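Local coordinates for protein lipoxygenase (Cyanothece sp., PDB 5EK8) that probably acts as a 9R-lipoxygenase, a non-heme iron enzyme that inserts both atoms of molecular oxygen into polyunsaturated fatty acids, at residues 520-523 and 527-530; 368-373 and 435-440; 582-587 and 609-614. All blocks are in the same frame, centred on the assembly; numbering follows the deposited sequence.

Contact 1 (520-523 and 527-530); sequences ELDK and PRAT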
loop_
_atom_site.group_PDB
_atom_site.type_symbol
_atom_site.label_atom_id
_atom_site.label_comp_id
_atom_site.label_asym_id
_atom_site.label_seq_id
_atom_site.Cartn_x
_atom_site.Cartn_y
_atom_site.Cartn_z
ATOM N N GLU A 520 -3.987 -8.184 -16.883
ATOM C CA GLU A 520 -3.744 -7.209 -15.823
ATOM C C GLU A 520 -3.997 -5.798 -16.329
ATOM O O GLU A 520 -4.156 -4.858 -15.549
ATOM C CB GLU A 520 -2.307 -7.311 -15.301
ATOM C CG GLU A 520 -1.888 -8.680 -14.780
ATOM C CD GLU A 520 -0.439 -8.696 -14.313
ATOM O OE1 GLU A 520 0.169 -7.604 -14.228
ATOM O OE2 GLU A 520 0.090 -9.798 -14.036
ATOM N N LEU A 521 -4.030 -5.664 -17.647
ATOM C CA LEU A 521 -4.076 -4.357 -18.283
ATOM C C LEU A 521 -5.448 -3.705 -18.252
ATOM O O LEU A 521 -6.470 -4.360 -18.041
ATOM C CB LEU A 521 -3.606 -4.468 -19.730
ATOM C CG LEU A 521 -2.156 -4.913 -19.899
ATOM C CD1 LEU A 521 -1.832 -4.989 -21.366
ATOM C CD2 LEU A 521 -1.208 -3.963 -19.183
ATOM N N ASP A 522 -5.446 -2.396 -18.462
ATOM C CA ASP A 522 -6.666 -1.617 -18.556
ATOM C C ASP A 522 -7.519 -2.094 -19.728
ATOM O O ASP A 522 -7.012 -2.289 -20.830
ATOM C CB ASP A 522 -6.316 -0.138 -18.710
ATOM C CG ASP A 522 -7.528 0.729 -18.934
ATOM O OD1 ASP A 522 -7.365 1.831 -19.496
ATOM O OD2 ASP A 522 -8.639 0.319 -18.543
ATOM N N LYS A 523 -8.807 -2.303 -19.479
ATOM C CA LYS A 523 -9.751 -2.614 -20.550
ATOM C C LYS A 523 -10.574 -1.380 -20.915
ATOM O O LYS A 523 -11.614 -1.129 -20.307
ATOM C CB LYS A 523 -10.690 -3.754 -20.151
ATOM C CG LYS A 523 -10.036 -5.108 -20.039
ATOM C CD LYS A 523 -9.424 -5.314 -18.666
ATOM C CE LYS A 523 -8.673 -6.630 -18.602
ATOM N NZ LYS A 523 -7.828 -6.678 -17.403
ATOM N N PRO A 527 -17.181 -0.491 -20.403
ATOM C CA PRO A 527 -17.783 0.784 -19.998
ATOM C C PRO A 527 -17.409 1.209 -18.579
ATOM O O PRO A 527 -17.400 0.384 -17.663
ATOM C CB PRO A 527 -19.289 0.510 -20.095
ATOM C CG PRO A 527 -19.410 -0.598 -21.077
ATOM C CD PRO A 527 -18.187 -1.448 -20.896
ATOM N N ARG A 528 -17.096 2.490 -18.414
ATOM C CA ARG A 528 -16.908 3.075 -17.092
ATOM C C ARG A 528 -17.975 4.127 -16.847
ATOM O O ARG A 528 -18.593 4.626 -17.786
ATOM C CB ARG A 528 -15.512 3.680 -16.950
ATOM C CG ARG A 528 -14.414 2.657 -17.099
ATOM C CD ARG A 528 -13.057 3.187 -16.681
ATOM N NE ARG A 528 -12.003 2.325 -17.201
ATOM C CZ ARG A 528 -10.867 2.079 -16.569
ATOM N NH1 ARG A 528 -10.637 2.628 -15.389
ATOM N NH2 ARG A 528 -9.962 1.279 -17.112
ATOM N N ALA A 529 -18.198 4.457 -15.582
ATOM C CA ALA A 529 -19.273 5.365 -15.221
ATOM C C ALA A 529 -18.785 6.801 -15.168
ATOM O O ALA A 529 -17.593 7.075 -15.310
ATOM C CB ALA A 529 -19.879 4.962 -13.890
ATOM N N THR A 530 -19.725 7.711 -14.959
ATOM C CA THR A 530 -19.432 9.130 -14.887
ATOM C C THR A 530 -19.885 9.676 -13.537
ATOM O O THR A 530 -20.958 9.328 -13.038
ATOM C CB THR A 530 -20.119 9.905 -16.044
ATOM O OG1 THR A 530 -19.409 9.664 -17.267
ATOM C CG2 THR A 530 -20.147 11.406 -15.772
#

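Contact 2 (368-373 and 435-440); sequences EQYAVA and YDWKDW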
loop_
_atom_site.group_PDB
_atom_site.type_symbol
_atom_site.label_atom_id
_atom_site.label_comp_id
_atom_site.label_asym_id
_atom_site.label_seq_id
_atom_site.Cartn_x
_atom_site.Cartn_y
_atom_site.Cartn_z
ATOM N N GLU A 368 -5.308 2.104 -1.109
ATOM C CA GLU A 368 -5.795 3.023 -0.081
ATOM C C GLU A 368 -7.259 3.413 -0.312
ATOM O O GLU A 368 -8.023 3.552 0.642
ATOM C CB GLU A 368 -4.933 4.290 0.005
ATOM C CG GLU A 368 -5.522 5.340 0.953
ATOM C CD GLU A 368 -4.490 6.229 1.614
ATOM O OE1 GLU A 368 -4.874 7.007 2.514
ATOM O OE2 GLU A 368 -3.302 6.155 1.245
ATOM N N GLN A 369 -7.653 3.569 -1.574
ATOM C CA GLN A 369 -9.020 3.978 -1.901
ATOM C C GLN A 369 -10.015 2.908 -1.463
ATOM O O GLN A 369 -11.081 3.209 -0.896
ATOM C CB GLN A 369 -9.160 4.274 -3.402
ATOM C CG GLN A 369 -8.968 3.094 -4.338
ATOM C CD GLN A 369 -8.884 3.508 -5.805
ATOM O OE1 GLN A 369 -9.523 4.475 -6.233
ATOM N NE2 GLN A 369 -8.086 2.774 -6.581
ATOM N N TYR A 370 -9.644 1.652 -1.697
ATOM C CA TYR A 370 -10.455 0.530 -1.272
ATOM C C TYR A 370 -10.505 0.458 0.239
ATOM O O TYR A 370 -11.537 0.122 0.810
ATOM C CB TYR A 370 -9.917 -0.773 -1.839
ATOM C CG TYR A 370 -10.074 -0.882 -3.327
ATOM C CD1 TYR A 370 -11.323 -1.128 -3.899
ATOM C CD2 TYR A 370 -8.979 -0.747 -4.167
ATOM C CE1 TYR A 370 -11.473 -1.232 -5.271
ATOM C CE2 TYR A 370 -9.117 -0.845 -5.534
ATOM C CZ TYR A 370 -10.365 -1.088 -6.081
ATOM O OH TYR A 370 -10.480 -1.191 -7.444
ATOM N N ALA A 371 -9.386 0.771 0.888
ATOM C CA ALA A 371 -9.353 0.804 2.348
ATOM C C ALA A 371 -10.353 1.818 2.897
ATOM O O ALA A 371 -11.265 1.466 3.654
ATOM C CB ALA A 371 -7.953 1.121 2.846
ATOM N N VAL A 372 -10.182 3.074 2.497
ATOM C CA VAL A 372 -11.043 4.150 2.964
ATOM C C VAL A 372 -12.518 3.843 2.726
ATOM O O VAL A 372 -13.326 3.919 3.654
ATOM C CB VAL A 372 -10.692 5.486 2.287
ATOM C CG1 VAL A 372 -11.652 6.566 2.740
ATOM C CG2 VAL A 372 -9.249 5.879 2.607
ATOM N N ALA A 373 -12.865 3.476 1.493
ATOM C CA ALA A 373 -14.250 3.124 1.178
ATOM C C ALA A 373 -14.760 1.990 2.074
ATOM O O ALA A 373 -15.869 2.061 2.630
ATOM C CB ALA A 373 -14.373 2.737 -0.276
ATOM N N TYR A 435 -6.176 2.162 -13.210
ATOM C CA TYR A 435 -6.305 0.923 -12.442
ATOM C C TYR A 435 -7.734 0.660 -11.997
ATOM O O TYR A 435 -8.306 1.436 -11.235
ATOM C CB TYR A 435 -5.386 0.950 -11.217
ATOM C CG TYR A 435 -3.910 0.851 -11.540
ATOM C CD1 TYR A 435 -3.471 0.181 -12.672
ATOM C CD2 TYR A 435 -2.956 1.429 -10.705
ATOM C CE1 TYR A 435 -2.118 0.089 -12.968
ATOM C CE2 TYR A 435 -1.594 1.340 -10.991
ATOM C CZ TYR A 435 -1.187 0.670 -12.127
ATOM O OH TYR A 435 0.149 0.577 -12.434
ATOM N N ASP A 436 -8.307 -0.440 -12.477
ATOM C CA ASP A 436 -9.646 -0.851 -12.064
ATOM C C ASP A 436 -9.660 -2.342 -11.702
ATOM O O ASP A 436 -8.738 -3.080 -12.045
ATOM C CB ASP A 436 -10.666 -0.546 -13.169
ATOM C CG ASP A 436 -12.086 -0.916 -12.778
ATOM O OD1 ASP A 436 -12.599 -0.342 -11.795
ATOM O OD2 ASP A 436 -12.681 -1.788 -13.448
ATOM N N TRP A 437 -10.710 -2.777 -11.011
ATOM C CA TRP A 437 -10.821 -4.155 -10.544
ATOM C C TRP A 437 -11.427 -5.116 -11.568
ATOM O O TRP A 437 -11.196 -6.322 -11.495
ATOM C CB TRP A 437 -11.660 -4.201 -9.266
ATOM C CG TRP A 437 -12.985 -3.511 -9.410
ATOM C CD1 TRP A 437 -13.267 -2.213 -9.105
ATOM C CD2 TRP A 437 -14.207 -4.082 -9.902
ATOM N NE1 TRP A 437 -14.586 -1.942 -9.369
ATOM C CE2 TRP A 437 -15.185 -3.072 -9.861
ATOM C CE3 TRP A 437 -14.567 -5.349 -10.367
ATOM C CZ2 TRP A 437 -16.502 -3.286 -10.274
ATOM C CZ3 TRP A 437 -15.873 -5.558 -10.782
ATOM C CH2 TRP A 437 -16.824 -4.533 -10.730
ATOM N N LYS A 438 -12.196 -4.587 -12.516
ATOM C CA LYS A 438 -13.010 -5.433 -13.390
ATOM C C LYS A 438 -12.203 -6.206 -14.427
ATOM O O LYS A 438 -11.294 -5.662 -15.058
ATOM C CB LYS A 438 -14.082 -4.598 -14.097
ATOM C CG LYS A 438 -15.263 -5.433 -14.567
ATOM C CD LYS A 438 -16.380 -4.585 -15.141
ATOM C CE LYS A 438 -17.633 -5.416 -15.367
ATOM N NZ LYS A 438 -18.720 -4.608 -15.983
ATOM N N ASP A 439 -12.554 -7.483 -14.582
ATOM C CA ASP A 439 -11.930 -8.393 -15.545
ATOM C C ASP A 439 -10.413 -8.516 -15.373
ATOM O O ASP A 439 -9.715 -9.011 -16.261
ATOM C CB ASP A 439 -12.255 -7.958 -16.978
ATOM C CG ASP A 439 -13.628 -8.434 -17.443
ATOM O OD1 ASP A 439 -14.459 -8.810 -16.586
ATOM O OD2 ASP A 439 -13.873 -8.429 -18.670
ATOM N N TRP A 440 -9.908 -8.072 -14.226
ATOM C CA TRP A 440 -8.483 -8.141 -13.942
ATOM C C TRP A 440 -8.085 -9.563 -13.550
ATOM O O TRP A 440 -8.736 -10.194 -12.718
ATOM C CB TRP A 440 -8.111 -7.151 -12.833
ATOM C CG TRP A 440 -6.633 -6.950 -12.660
ATOM C CD1 TRP A 440 -5.886 -5.919 -13.148
ATOM C CD2 TRP A 440 -5.728 -7.798 -11.944
ATOM N NE1 TRP A 440 -4.571 -6.071 -12.779
ATOM C CE2 TRP A 440 -4.446 -7.219 -12.043
ATOM C CE3 TRP A 440 -5.876 -8.991 -11.229
ATOM C CZ2 TRP A 440 -3.319 -7.794 -11.458
ATOM C CZ3 TRP A 440 -4.758 -9.560 -10.651
ATOM C CH2 TRP A 440 -3.497 -8.959 -10.765
HETATM O O HOH W 1 -7.320 3.825 -9.372
HETATM O O HOH W 2 -8.317 -0.016 -8.723
#

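Contact 3 (582-587 and 609-614); sequences GELAYN and IEATNQ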
loop_
_atom_site.group_PDB
_atom_site.type_symbol
_atom_site.label_atom_id
_atom_site.label_comp_id
_atom_site.label_asym_id
_atom_site.label_seq_id
_atom_site.Cartn_x
_atom_site.Cartn_y
_atom_site.Cartn_z
ATOM N N GLY A 582 19.721 -3.985 -2.608
ATOM C CA GLY A 582 20.528 -3.962 -1.399
ATOM C C GLY A 582 22.006 -3.731 -1.660
ATOM O O GLY A 582 22.722 -3.220 -0.801
ATOM N N GLU A 583 22.462 -4.104 -2.853
ATOM C CA GLU A 583 23.864 -3.950 -3.228
ATOM C C GLU A 583 24.060 -2.836 -4.257
ATOM O O GLU A 583 23.611 -2.940 -5.399
ATOM C CB GLU A 583 24.417 -5.266 -3.771
ATOM C CG GLU A 583 25.841 -5.169 -4.282
ATOM C CD GLU A 583 26.341 -6.473 -4.875
ATOM O OE1 GLU A 583 25.509 -7.238 -5.414
ATOM O OE2 GLU A 583 27.564 -6.733 -4.792
ATOM N N LEU A 584 24.755 -1.786 -3.832
ATOM C CA LEU A 584 24.938 -0.564 -4.612
ATOM C C LEU A 584 25.608 -0.785 -5.963
ATOM O O LEU A 584 25.223 -0.173 -6.964
ATOM C CB LEU A 584 25.754 0.443 -3.801
ATOM C CG LEU A 584 25.148 0.811 -2.445
ATOM C CD1 LEU A 584 26.224 1.259 -1.464
ATOM C CD2 LEU A 584 24.097 1.895 -2.623
ATOM N N ALA A 585 26.608 -1.658 -5.997
ATOM C CA ALA A 585 27.331 -1.906 -7.239
ATOM C C ALA A 585 26.425 -2.531 -8.302
ATOM O O ALA A 585 26.661 -2.398 -9.507
ATOM C CB ALA A 585 28.532 -2.796 -6.978
ATOM N N TYR A 586 25.384 -3.211 -7.839
ATOM C CA TYR A 586 24.525 -4.003 -8.707
ATOM C C TYR A 586 23.285 -3.232 -9.148
ATOM O O TYR A 586 22.765 -3.440 -10.249
ATOM C CB TYR A 586 24.123 -5.289 -7.985
ATOM C CG TYR A 586 23.099 -6.129 -8.707
ATOM C CD1 TYR A 586 23.444 -6.876 -9.825
ATOM C CD2 TYR A 586 21.785 -6.184 -8.264
ATOM C CE1 TYR A 586 22.503 -7.649 -10.487
ATOM C CE2 TYR A 586 20.840 -6.956 -8.913
ATOM C CZ TYR A 586 21.203 -7.690 -10.021
ATOM O OH TYR A 586 20.258 -8.452 -10.674
ATOM N N ASN A 587 22.824 -2.331 -8.289
ATOM C CA ASN A 587 21.598 -1.607 -8.569
ATOM C C ASN A 587 21.419 -0.338 -7.747
ATOM O O ASN A 587 21.950 -0.214 -6.647
ATOM C CB ASN A 587 20.399 -2.524 -8.344
ATOM C CG ASN A 587 19.327 -2.339 -9.398
ATOM O OD1 ASN A 587 19.337 -1.350 -10.130
ATOM N ND2 ASN A 587 18.397 -3.288 -9.483
ATOM N N ILE A 609 25.755 9.811 0.581
ATOM C CA ILE A 609 24.537 9.995 1.364
ATOM C C ILE A 609 23.319 9.340 0.678
ATOM O O ILE A 609 22.458 8.725 1.339
ATOM C CB ILE A 609 24.303 11.497 1.642
ATOM C CG1 ILE A 609 23.096 11.706 2.552
ATOM C CG2 ILE A 609 24.191 12.278 0.359
ATOM C CD1 ILE A 609 23.241 12.925 3.447
ATOM N N GLU A 610 23.276 9.416 -0.648
ATOM C CA GLU A 610 22.244 8.724 -1.410
ATOM C C GLU A 610 22.399 7.212 -1.295
ATOM O O GLU A 610 21.412 6.483 -1.198
ATOM C CB GLU A 610 22.280 9.130 -2.881
ATOM C CG GLU A 610 21.660 10.482 -3.174
ATOM C CD GLU A 610 21.514 10.739 -4.663
ATOM O OE1 GLU A 610 20.685 11.595 -5.040
ATOM O OE2 GLU A 610 22.229 10.083 -5.451
ATOM N N ALA A 611 23.647 6.749 -1.312
ATOM C CA ALA A 611 23.946 5.322 -1.237
ATOM C C ALA A 611 23.511 4.728 0.100
ATOM O O ALA A 611 22.755 3.737 0.167
ATOM C CB ALA A 611 25.427 5.088 -1.456
ATOM N N THR A 612 23.992 5.349 1.171
ATOM C CA THR A 612 23.668 4.874 2.500
ATOM C C THR A 612 22.166 4.946 2.733
ATOM O O THR A 612 21.594 4.028 3.313
ATOM C CB THR A 612 24.418 5.655 3.604
ATOM O OG1 THR A 612 24.045 5.141 4.889
ATOM C CG2 THR A 612 24.121 7.143 3.546
ATOM N N ASN A 613 21.517 6.007 2.257
ATOM C CA ASN A 613 20.071 6.097 2.426
ATOM C C ASN A 613 19.334 5.020 1.632
ATOM O O ASN A 613 18.334 4.474 2.103
ATOM C CB ASN A 613 19.572 7.487 2.040
ATOM C CG ASN A 613 19.794 8.501 3.141
ATOM O OD1 ASN A 613 18.958 8.660 4.033
ATOM N ND2 ASN A 613 20.935 9.179 3.099
ATOM N N GLN A 614 19.836 4.712 0.438
ATOM C CA GLN A 614 19.294 3.623 -0.374
ATOM C C GLN A 614 19.279 2.317 0.407
ATOM O O GLN A 614 18.210 1.727 0.658
ATOM C CB GLN A 614 20.109 3.444 -1.658
ATOM C CG GLN A 614 19.719 2.215 -2.482
ATOM C CD GLN A 614 20.627 2.002 -3.688
ATOM O OE1 GLN A 614 21.317 2.922 -4.128
ATOM N NE2 GLN A 614 20.632 0.784 -4.225
#

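Contact 1 (520-523 and 527-530)
Asp522 and Arg528 face each other across a bend of the loop that joins strands 513-515 and 530-531, where the nearest CA atoms, those of Lys523 and Pro527, are 8.7 Å apart. Three residues separate the two segments, and the loop has no regular structure until Thr530 enters the second strand. The side chains therefore have to span the gap. A chi1 of 175° swings the carboxylate of Asp522 toward Arg528. Arg528 is extended from CG to NE and supplies most of the reach. Asp522 OD2 and Arg528 NH2 form a salt bridge, but they are modelled too close together, so its detailed geometry is doubtful. Lys523 turns the other way. Its NZ folds back within the segment and donates to Leu521 O at 2.8 Å, in the carbonyl plane. The same NZ also bonds to Gly519 O. Both charged partners of the bridge have further contacts: Asp522 OD1 bonds to the hydroxyl of Tyr499, and Arg528 NH1 makes a weak bond to Val537 O. Arg539 lies close to Arg528 NE and bonds to Pro527 O. The contact is a salt bridge within one surface loop, away from the iron and sodium sites. Chemically, it pairs opposite charges across a loop that has little apolar contact between its two arms. Asp522 faces Arg528 and Asp436 bridges Arg539, so two carboxylates probably offset the two neighbouring arginines.

Contact 2 (368-373 and 435-440)
Tyr370 and Trp437 meet because of their first torsions. Tyr370 has CG beside its backbone N (chi1 -68°), which sends the phenol from helix 337-377, the long iron-bearing helix of the lipoxygenase fold, to the loop after helix 421-432. Trp437 has CG between its backbone N and carbonyl carbon (chi1 52°), which presents the CD1 edge of the indole. The side chains cross at about a right angle. Tyr370 OH arrives in the indole plane, 3.4 Å from Trp437 CD1, an edge contact and not a stack. The hydroxyl bonds instead to a water 2.8 Å from Tyr370 OH, which donates weakly to Tyr435 O. A second water takes a bond from Gln369 NE2 at 3.1 Å and also donates to Tyr435 O. The loop is shaped by an Asx turn, with Lys438 N 3.0 Å from Asp436 OD2, and by a type II turn from Trp437 to Trp440. Arg539, the salt-bridge partner of Asp436, takes the indole N-H of Trp437 on its carbonyl. Helix 549-574 packs on Tyr370 through Cys558 and Ile562. Tyr370 is about 11 Å, side chain to side chain, from the iron ligand His364. The polar link from helix to loop thus runs through two waters that share one carbonyl.

Contact 3 (582-587 and 609-614)
Leu584 and Ala611 mark the closest backbone approach, with CA atoms 6.9 Å apart, where the loop 582-587 passes the helix 608-623. Residues 584-586 have helical backbone angles, and Glu583 O accepts from both Tyr586 N and Asn587 N, which curls the loop. Leu584 reaches the helix with its two methyl branches. CD2 lies 3.7 Å and CD1 3.9 Å from Ala611 CB. CD2 also packs against Gln614 OE1, as the leucine and glutamine side chains run antiparallel, one alongside the other. Gln614 has CG anti to its own backbone N (chi1 173°) and stays extended beyond it, so its amide arrives at the loop. There NE2 donates to Asn587 O at 2.9 Å, with an N-H...O angle of 163°. The acceptor lies in the Gln614 amide plane, but the donor sits 36° above the carbonyl plane. The same NE2 also bonds to Gly581 O. With a leucine in place of Gln614, the carbonyls of Asn587 and Gly581 would probably lose their common donor inside a buried contact. Helix 221-227 packs here too, with Leu221 on Leu584 and Ile224 on Ala611. Gln225 bonds to Leu584 N and to Gly582 O. Away from the metal sites, the contact thus combines an apolar patch with one amide that ties the carbonyls of Gly581, ending helix 577-581, and Asn587, in the loop after it, to helix 608-623.

How the contacts relate
The contacts follow one another along the chain: contact 2 closes before contact 1 opens, and contact 1 closes before contact 3 opens. Contacts 1 and 2 are neighbours, with centres about 12 Å apart, and they touch where 520-523 packs on Asp439 and Trp440. Arg539 serves both. Contact 3 lies apart, its centre about 38 Å from that of contact 1 and 33 Å from that of contact 2. The long helix 337-377 supplies the iron ligands His359 and His364. It carries 368-373 of contact 2, and its earlier part meets Asn587 of contact 3. Contact 1 is in a surface loop beside contact 2, and contact 3 is about 19 Å from either, nearest atoms.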